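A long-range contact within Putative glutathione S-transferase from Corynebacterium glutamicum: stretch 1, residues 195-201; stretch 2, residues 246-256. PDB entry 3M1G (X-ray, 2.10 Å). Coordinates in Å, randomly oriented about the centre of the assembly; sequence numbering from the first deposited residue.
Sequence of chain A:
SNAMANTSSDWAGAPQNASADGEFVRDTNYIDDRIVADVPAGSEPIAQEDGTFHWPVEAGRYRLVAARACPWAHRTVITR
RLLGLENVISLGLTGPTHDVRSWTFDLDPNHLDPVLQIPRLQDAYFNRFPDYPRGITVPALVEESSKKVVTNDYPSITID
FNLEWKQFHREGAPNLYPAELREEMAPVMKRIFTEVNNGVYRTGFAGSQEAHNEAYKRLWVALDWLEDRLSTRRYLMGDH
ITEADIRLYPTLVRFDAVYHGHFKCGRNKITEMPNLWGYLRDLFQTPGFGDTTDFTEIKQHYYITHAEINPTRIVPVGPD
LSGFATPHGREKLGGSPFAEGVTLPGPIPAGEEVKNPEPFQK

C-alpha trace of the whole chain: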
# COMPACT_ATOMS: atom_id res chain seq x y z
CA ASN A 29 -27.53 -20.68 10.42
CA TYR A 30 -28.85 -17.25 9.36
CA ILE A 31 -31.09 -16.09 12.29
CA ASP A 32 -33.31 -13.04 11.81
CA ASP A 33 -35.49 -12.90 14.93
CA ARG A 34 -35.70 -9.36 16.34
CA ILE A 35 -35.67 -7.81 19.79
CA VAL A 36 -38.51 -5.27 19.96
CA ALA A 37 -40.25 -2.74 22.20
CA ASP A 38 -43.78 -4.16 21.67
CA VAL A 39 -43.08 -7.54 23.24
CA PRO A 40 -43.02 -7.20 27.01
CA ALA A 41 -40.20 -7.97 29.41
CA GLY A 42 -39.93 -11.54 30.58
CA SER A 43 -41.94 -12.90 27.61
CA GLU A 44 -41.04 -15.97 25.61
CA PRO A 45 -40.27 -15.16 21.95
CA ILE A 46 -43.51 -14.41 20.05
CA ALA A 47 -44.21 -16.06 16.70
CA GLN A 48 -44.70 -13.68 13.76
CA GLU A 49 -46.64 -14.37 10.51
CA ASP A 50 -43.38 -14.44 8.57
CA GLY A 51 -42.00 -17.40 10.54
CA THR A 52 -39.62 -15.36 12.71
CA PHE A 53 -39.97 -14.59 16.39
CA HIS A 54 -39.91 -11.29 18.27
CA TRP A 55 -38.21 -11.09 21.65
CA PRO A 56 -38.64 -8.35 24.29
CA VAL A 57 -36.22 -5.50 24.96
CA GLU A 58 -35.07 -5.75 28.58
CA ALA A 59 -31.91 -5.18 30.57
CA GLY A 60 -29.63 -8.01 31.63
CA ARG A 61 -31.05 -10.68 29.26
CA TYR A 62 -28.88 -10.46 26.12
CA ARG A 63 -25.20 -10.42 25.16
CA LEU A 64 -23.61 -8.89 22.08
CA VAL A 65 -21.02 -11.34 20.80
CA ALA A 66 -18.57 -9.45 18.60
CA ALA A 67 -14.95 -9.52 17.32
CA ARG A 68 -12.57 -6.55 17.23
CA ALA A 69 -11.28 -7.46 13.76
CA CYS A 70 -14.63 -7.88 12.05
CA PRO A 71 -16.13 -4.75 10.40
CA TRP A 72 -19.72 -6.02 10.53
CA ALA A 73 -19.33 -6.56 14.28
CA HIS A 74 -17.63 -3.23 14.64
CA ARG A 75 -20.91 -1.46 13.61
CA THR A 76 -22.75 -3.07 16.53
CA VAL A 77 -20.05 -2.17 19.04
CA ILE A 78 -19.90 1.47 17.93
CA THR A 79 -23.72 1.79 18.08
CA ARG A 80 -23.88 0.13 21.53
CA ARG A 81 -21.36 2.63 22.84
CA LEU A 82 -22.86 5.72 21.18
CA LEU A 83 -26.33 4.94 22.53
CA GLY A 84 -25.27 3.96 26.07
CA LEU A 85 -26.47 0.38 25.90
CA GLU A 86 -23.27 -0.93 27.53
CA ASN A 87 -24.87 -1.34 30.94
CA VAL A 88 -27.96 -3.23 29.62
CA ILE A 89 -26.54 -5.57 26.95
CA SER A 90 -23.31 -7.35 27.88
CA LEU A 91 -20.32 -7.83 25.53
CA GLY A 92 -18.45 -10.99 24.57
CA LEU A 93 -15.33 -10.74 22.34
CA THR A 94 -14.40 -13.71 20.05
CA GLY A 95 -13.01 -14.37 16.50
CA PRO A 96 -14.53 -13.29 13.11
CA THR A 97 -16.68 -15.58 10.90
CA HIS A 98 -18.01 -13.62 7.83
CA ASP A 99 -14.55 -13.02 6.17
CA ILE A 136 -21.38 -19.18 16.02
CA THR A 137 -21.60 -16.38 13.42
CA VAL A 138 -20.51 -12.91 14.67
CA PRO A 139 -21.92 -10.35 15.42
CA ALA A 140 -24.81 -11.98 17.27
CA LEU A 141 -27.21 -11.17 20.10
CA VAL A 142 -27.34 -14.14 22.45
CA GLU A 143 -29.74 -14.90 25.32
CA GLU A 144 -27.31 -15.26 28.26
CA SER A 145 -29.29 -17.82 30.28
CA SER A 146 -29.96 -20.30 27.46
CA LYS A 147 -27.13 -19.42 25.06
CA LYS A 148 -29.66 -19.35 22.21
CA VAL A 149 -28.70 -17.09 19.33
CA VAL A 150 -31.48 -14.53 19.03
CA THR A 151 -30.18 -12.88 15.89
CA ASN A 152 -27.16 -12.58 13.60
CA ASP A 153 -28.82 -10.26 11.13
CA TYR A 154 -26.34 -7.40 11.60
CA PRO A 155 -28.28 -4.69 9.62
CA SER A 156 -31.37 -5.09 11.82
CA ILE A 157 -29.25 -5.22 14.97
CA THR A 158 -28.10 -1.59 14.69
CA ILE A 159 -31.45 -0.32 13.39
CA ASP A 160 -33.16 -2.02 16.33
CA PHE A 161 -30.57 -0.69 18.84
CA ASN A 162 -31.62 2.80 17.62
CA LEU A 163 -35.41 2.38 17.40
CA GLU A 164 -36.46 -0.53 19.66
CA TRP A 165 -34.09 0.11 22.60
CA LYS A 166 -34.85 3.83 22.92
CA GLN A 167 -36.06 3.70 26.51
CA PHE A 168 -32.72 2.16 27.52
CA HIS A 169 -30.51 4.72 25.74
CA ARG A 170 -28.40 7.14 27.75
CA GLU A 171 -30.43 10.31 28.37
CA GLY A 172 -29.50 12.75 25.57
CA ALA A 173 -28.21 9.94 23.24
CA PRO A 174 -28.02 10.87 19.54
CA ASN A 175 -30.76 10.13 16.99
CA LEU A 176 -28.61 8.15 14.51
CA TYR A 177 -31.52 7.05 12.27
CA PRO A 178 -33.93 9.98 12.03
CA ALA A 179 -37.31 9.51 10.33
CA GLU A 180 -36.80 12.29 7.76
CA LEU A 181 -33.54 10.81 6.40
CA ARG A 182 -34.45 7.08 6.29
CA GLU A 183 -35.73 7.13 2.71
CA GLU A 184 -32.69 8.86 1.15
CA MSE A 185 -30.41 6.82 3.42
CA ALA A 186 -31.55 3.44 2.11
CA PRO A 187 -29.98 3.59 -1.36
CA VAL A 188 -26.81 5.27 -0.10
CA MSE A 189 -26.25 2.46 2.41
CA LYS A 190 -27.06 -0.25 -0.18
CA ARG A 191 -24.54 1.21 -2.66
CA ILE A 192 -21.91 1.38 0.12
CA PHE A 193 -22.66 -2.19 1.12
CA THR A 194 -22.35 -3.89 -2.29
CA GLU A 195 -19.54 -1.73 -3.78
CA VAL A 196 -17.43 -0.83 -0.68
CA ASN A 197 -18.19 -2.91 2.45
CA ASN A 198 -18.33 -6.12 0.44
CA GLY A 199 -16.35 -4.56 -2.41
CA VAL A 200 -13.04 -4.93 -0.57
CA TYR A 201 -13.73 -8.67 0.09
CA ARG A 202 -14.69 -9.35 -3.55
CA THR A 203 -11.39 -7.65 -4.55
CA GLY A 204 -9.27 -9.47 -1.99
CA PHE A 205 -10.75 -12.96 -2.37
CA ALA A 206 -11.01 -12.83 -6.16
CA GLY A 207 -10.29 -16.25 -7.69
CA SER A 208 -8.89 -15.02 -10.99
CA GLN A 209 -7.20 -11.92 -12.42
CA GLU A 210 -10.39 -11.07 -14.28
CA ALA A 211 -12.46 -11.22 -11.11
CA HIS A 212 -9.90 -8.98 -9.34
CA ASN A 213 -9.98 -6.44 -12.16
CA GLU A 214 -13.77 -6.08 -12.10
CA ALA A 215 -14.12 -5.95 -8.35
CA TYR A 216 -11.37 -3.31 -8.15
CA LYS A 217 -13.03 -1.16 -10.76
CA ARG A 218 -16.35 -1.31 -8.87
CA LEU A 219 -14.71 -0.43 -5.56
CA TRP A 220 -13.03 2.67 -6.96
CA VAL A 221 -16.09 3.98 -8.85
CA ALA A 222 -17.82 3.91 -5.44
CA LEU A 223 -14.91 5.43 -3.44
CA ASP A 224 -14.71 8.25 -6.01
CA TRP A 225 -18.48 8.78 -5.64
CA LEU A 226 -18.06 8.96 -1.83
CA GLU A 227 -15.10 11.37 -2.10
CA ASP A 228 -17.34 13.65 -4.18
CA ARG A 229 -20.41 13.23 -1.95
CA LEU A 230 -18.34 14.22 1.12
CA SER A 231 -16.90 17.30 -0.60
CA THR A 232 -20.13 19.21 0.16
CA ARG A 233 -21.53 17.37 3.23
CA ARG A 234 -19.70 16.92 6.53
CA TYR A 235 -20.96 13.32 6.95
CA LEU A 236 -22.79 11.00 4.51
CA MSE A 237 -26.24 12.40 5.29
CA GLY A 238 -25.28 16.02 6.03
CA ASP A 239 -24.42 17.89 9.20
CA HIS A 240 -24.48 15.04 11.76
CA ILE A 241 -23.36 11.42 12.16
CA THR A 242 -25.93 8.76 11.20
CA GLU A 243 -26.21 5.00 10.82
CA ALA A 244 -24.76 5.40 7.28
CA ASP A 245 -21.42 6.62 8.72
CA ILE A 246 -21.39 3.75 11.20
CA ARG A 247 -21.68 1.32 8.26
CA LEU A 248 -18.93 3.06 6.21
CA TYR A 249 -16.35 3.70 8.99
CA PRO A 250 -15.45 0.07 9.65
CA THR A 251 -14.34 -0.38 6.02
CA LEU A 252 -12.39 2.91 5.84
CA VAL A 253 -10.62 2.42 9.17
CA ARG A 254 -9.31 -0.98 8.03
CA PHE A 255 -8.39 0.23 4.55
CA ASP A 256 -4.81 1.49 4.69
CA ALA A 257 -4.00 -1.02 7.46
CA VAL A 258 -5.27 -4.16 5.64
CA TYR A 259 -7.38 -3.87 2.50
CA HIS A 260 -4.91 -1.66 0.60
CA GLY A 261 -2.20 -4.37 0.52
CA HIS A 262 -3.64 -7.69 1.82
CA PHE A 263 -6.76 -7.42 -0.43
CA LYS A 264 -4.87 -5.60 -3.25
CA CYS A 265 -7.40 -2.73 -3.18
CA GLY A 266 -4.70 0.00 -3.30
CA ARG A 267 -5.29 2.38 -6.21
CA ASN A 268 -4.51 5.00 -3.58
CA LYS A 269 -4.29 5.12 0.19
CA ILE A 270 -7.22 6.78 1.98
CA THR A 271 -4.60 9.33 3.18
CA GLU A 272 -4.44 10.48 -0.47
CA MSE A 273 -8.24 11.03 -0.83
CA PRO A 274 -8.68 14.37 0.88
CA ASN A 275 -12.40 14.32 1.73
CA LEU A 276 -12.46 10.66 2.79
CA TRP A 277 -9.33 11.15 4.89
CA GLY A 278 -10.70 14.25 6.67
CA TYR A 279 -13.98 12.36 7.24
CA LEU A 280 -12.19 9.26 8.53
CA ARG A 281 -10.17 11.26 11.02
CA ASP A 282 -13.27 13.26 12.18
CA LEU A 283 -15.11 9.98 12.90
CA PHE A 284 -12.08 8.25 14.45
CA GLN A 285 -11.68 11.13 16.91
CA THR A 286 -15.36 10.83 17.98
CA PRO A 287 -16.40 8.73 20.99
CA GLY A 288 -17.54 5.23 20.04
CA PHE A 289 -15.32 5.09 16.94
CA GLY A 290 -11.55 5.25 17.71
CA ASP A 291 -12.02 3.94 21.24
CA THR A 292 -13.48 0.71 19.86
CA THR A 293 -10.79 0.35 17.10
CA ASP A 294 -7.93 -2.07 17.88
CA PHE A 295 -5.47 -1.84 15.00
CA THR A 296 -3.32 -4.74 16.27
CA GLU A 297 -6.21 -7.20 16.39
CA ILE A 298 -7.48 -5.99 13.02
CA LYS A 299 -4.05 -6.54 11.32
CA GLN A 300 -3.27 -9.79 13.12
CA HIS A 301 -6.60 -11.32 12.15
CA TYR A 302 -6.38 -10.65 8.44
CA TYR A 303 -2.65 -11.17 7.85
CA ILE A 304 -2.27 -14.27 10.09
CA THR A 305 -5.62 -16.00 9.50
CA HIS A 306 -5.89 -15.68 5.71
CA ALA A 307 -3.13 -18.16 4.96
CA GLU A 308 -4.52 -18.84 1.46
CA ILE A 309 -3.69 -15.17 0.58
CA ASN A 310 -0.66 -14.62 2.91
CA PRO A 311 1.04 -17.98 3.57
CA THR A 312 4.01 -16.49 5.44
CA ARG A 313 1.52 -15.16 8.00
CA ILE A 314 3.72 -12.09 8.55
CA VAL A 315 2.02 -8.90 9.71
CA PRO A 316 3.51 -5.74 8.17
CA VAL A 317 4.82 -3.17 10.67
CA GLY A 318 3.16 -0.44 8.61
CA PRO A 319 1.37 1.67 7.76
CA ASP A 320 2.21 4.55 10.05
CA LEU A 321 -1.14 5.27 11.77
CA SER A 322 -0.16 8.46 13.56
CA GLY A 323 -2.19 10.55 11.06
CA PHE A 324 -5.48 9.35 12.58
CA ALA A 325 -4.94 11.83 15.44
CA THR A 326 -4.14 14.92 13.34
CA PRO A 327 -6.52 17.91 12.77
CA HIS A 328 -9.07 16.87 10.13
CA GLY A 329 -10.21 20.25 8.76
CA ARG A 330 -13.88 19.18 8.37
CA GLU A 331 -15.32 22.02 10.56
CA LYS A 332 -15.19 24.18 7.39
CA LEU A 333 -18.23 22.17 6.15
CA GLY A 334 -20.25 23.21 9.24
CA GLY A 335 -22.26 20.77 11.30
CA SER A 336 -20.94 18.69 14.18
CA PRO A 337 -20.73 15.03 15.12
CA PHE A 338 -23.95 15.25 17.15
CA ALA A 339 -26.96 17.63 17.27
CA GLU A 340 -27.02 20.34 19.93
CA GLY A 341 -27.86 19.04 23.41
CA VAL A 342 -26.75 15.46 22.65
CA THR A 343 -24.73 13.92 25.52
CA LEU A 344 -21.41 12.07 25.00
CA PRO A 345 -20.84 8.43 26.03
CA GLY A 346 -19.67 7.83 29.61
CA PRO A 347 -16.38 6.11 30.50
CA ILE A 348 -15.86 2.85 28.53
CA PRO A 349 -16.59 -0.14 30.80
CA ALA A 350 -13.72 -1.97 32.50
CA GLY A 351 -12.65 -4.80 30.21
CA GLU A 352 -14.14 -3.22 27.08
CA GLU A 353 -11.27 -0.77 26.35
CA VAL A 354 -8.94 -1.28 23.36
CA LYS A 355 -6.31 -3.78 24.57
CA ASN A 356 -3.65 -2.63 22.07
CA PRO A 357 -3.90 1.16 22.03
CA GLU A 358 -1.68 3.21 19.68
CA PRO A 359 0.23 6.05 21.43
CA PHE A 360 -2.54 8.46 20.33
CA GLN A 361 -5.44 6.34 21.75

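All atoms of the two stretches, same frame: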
# COMPACT_ATOMS: atom_id res chain seq x y z
N GLU A 195 -20.73 -2.18 -3.02
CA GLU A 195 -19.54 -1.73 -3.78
C GLU A 195 -18.31 -1.45 -2.91
O GLU A 195 -17.19 -1.46 -3.42
CB GLU A 195 -19.88 -0.48 -4.56
CG GLU A 195 -21.14 -0.57 -5.37
CD GLU A 195 -21.18 -1.78 -6.30
OE1 GLU A 195 -20.36 -1.80 -7.27
OE2 GLU A 195 -22.05 -2.67 -6.07
N VAL A 196 -18.51 -1.21 -1.61
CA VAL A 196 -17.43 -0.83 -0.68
C VAL A 196 -17.27 -1.82 0.46
O VAL A 196 -16.19 -2.45 0.56
CB VAL A 196 -17.63 0.59 -0.16
CG1 VAL A 196 -16.50 1.01 0.80
CG2 VAL A 196 -17.72 1.59 -1.40
N ASN A 197 -18.30 -2.00 1.33
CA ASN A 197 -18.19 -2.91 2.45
C ASN A 197 -17.86 -4.32 2.00
O ASN A 197 -16.94 -4.94 2.54
CB ASN A 197 -19.49 -3.02 3.32
CG ASN A 197 -19.96 -1.70 3.93
OD1 ASN A 197 -21.16 -1.49 4.02
ND2 ASN A 197 -19.03 -0.81 4.38
N ASN A 198 -18.64 -4.86 1.06
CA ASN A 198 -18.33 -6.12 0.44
C ASN A 198 -17.31 -6.01 -0.66
O ASN A 198 -16.69 -7.00 -1.01
CB ASN A 198 -19.57 -6.70 -0.24
CG ASN A 198 -20.31 -7.62 0.63
OD1 ASN A 198 -19.75 -8.18 1.59
ND2 ASN A 198 -21.58 -7.85 0.31
N GLY A 199 -17.24 -4.84 -1.27
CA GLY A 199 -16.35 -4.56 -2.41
C GLY A 199 -14.89 -4.90 -2.14
O GLY A 199 -14.21 -5.43 -3.03
N VAL A 200 -14.41 -4.59 -0.94
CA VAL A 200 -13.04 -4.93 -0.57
C VAL A 200 -12.83 -6.46 -0.53
O VAL A 200 -11.77 -6.95 -1.00
CB VAL A 200 -12.56 -4.22 0.71
CG1 VAL A 200 -12.55 -2.68 0.49
CG2 VAL A 200 -13.38 -4.63 1.99
N TYR A 201 -13.80 -7.21 -0.00
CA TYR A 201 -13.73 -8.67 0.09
C TYR A 201 -13.77 -9.33 -1.29
O TYR A 201 -12.99 -10.24 -1.57
CB TYR A 201 -14.86 -9.24 1.00
CG TYR A 201 -14.58 -8.95 2.44
CD1 TYR A 201 -13.76 -9.76 3.18
CD2 TYR A 201 -15.10 -7.81 3.06
CE1 TYR A 201 -13.45 -9.47 4.49
CE2 TYR A 201 -14.78 -7.51 4.36
CZ TYR A 201 -13.94 -8.34 5.05
OH TYR A 201 -13.63 -8.04 6.35
N ILE A 246 -21.75 4.89 10.41
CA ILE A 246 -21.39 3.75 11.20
C ILE A 246 -21.18 2.48 10.34
O ILE A 246 -20.41 1.60 10.72
CB ILE A 246 -22.43 3.57 12.29
CG1 ILE A 246 -22.29 4.78 13.27
CG2 ILE A 246 -22.28 2.24 13.00
CD1 ILE A 246 -23.50 5.10 14.02
N ARG A 247 -21.87 2.40 9.20
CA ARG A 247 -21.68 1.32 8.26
C ARG A 247 -20.48 1.55 7.32
O ARG A 247 -19.87 0.60 6.86
CB ARG A 247 -22.93 1.11 7.43
CG ARG A 247 -24.06 0.61 8.29
CD ARG A 247 -25.24 0.19 7.47
NE ARG A 247 -26.41 -0.04 8.30
CZ ARG A 247 -27.55 -0.58 7.89
NH1 ARG A 247 -28.55 -0.72 8.75
NH2 ARG A 247 -27.72 -0.97 6.63
N LEU A 248 -20.08 2.79 7.08
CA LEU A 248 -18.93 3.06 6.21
C LEU A 248 -17.58 3.01 6.99
O LEU A 248 -16.61 2.42 6.52
CB LEU A 248 -19.10 4.38 5.47
CG LEU A 248 -17.93 4.86 4.61
CD1 LEU A 248 -17.57 3.82 3.54
CD2 LEU A 248 -18.24 6.23 4.00
N TYR A 249 -17.55 3.61 8.18
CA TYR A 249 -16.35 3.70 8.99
C TYR A 249 -15.56 2.41 9.13
O TYR A 249 -14.36 2.42 8.94
CB TYR A 249 -16.67 4.30 10.36
CG TYR A 249 -15.56 4.30 11.34
CD1 TYR A 249 -14.63 5.33 11.37
CD2 TYR A 249 -15.42 3.27 12.26
CE1 TYR A 249 -13.61 5.32 12.30
CE2 TYR A 249 -14.40 3.26 13.18
CZ TYR A 249 -13.49 4.29 13.18
OH TYR A 249 -12.48 4.26 14.13
N PRO A 250 -16.23 1.28 9.43
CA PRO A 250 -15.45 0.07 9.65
C PRO A 250 -14.62 -0.38 8.43
O PRO A 250 -13.56 -0.98 8.61
CB PRO A 250 -16.52 -0.98 10.01
CG PRO A 250 -17.63 -0.14 10.66
CD PRO A 250 -17.65 1.09 9.77
N THR A 251 -15.11 -0.10 7.22
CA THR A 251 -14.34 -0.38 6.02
C THR A 251 -13.16 0.60 5.86
O THR A 251 -12.01 0.18 5.66
CB THR A 251 -15.23 -0.40 4.75
OG1 THR A 251 -16.21 -1.44 4.89
CG2 THR A 251 -14.36 -0.78 3.51
N LEU A 252 -13.43 1.88 6.02
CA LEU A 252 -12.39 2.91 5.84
C LEU A 252 -11.26 2.81 6.86
O LEU A 252 -10.09 2.96 6.49
CB LEU A 252 -12.97 4.32 5.85
CG LEU A 252 -13.91 4.72 4.72
CD1 LEU A 252 -14.37 6.19 4.93
CD2 LEU A 252 -13.32 4.52 3.31
N VAL A 253 -11.60 2.50 8.10
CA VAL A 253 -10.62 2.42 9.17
C VAL A 253 -9.68 1.20 9.06
O VAL A 253 -8.58 1.20 9.63
CB VAL A 253 -11.29 2.49 10.54
CG1 VAL A 253 -11.86 1.12 10.98
CG2 VAL A 253 -10.32 3.09 11.56
N ARG A 254 -10.09 0.20 8.30
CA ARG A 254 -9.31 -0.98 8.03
C ARG A 254 -8.61 -0.89 6.67
O ARG A 254 -7.88 -1.80 6.27
CB ARG A 254 -10.20 -2.23 8.05
CG ARG A 254 -10.70 -2.62 9.42
CD ARG A 254 -11.86 -3.62 9.37
NE ARG A 254 -12.17 -4.04 10.74
CZ ARG A 254 -12.82 -3.29 11.63
NH1 ARG A 254 -13.28 -2.11 11.28
NH2 ARG A 254 -13.01 -3.72 12.87
N PHE A 255 -8.85 0.17 5.93
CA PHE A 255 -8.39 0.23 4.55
C PHE A 255 -6.87 0.31 4.37
O PHE A 255 -6.26 -0.60 3.79
CB PHE A 255 -9.07 1.34 3.77
CG PHE A 255 -8.96 1.17 2.29
CD1 PHE A 255 -7.86 1.65 1.60
CD2 PHE A 255 -9.94 0.53 1.60
CE1 PHE A 255 -7.75 1.51 0.23
CE2 PHE A 255 -9.86 0.37 0.22
CZ PHE A 255 -8.74 0.90 -0.47
N ASP A 256 -6.25 1.38 4.85
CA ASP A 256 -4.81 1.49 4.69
C ASP A 256 -4.09 0.38 5.45
O ASP A 256 -3.06 -0.17 4.96
CB ASP A 256 -4.29 2.88 5.11
CG ASP A 256 -4.73 3.99 4.15
OD1 ASP A 256 -5.29 3.67 3.07
OD2 ASP A 256 -4.53 5.20 4.48
O HOH W 1 -15.51 -4.03 4.86

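What ties the two helical segments together at their polar centre? The side-chain amide of Asn197 does, by giving both of its hydrogens to the other stretch. Asn197 ND2 donates to Thr251 OG1 at 2.9 Å and to Arg247 O at 3.0 Å. The CA-to-CB bond of Asn197 points sideways, but chi1 in the m well (-59°) and chi2 of 144° bring the amide nitrogen across. Asparagine suits this buried place because one NH2 group can serve two acceptors, while its OD1 is hydrogen-bonded elsewhere in the structure.

How does Thr251 serve both a polar and an apolar neighbour? Its CA-to-CB bond points toward stretch 1, and the m rotamer (chi1 -61°) sets OG1 beside Asn197 while CG2 lies against the valines. Thr251 CG2 is 3.9 Å from Val196 CG1 and 4.0 Å from Val200 CG1. A water donates to Asn197 O at 2.9 Å and lies 2.7 Å from Thr251 OG1.

What packs beside this polar centre? Val196 and Val200 both point toward stretch 2, four residues apart, about one turn, and joined by the hydrogen bond from Val200 N to Val196 O (3.2 Å). Val196, at t, packs CG1 4.1 Å from Leu248 CD1; the leucine starts sideways, and its t, p conformation brings its end nearer. Val200, at m, places CG1 4.1 Å from Phe255 CE2, meeting the ring obliquely. Phe255 also starts sideways, with chi1 at t carrying the ring in. All four are buried, and their apolar side chains need no hydrogen-bond partners.

Why does Arg247 contribute its backbone here? The helix kinks: Thr251 N makes a weak bond to Leu248 O (3.0 Å), leaving Arg247 O without its usual helical donor and free to accept from Asn197. Altogether the contact buries 285 Å², summed over both sides.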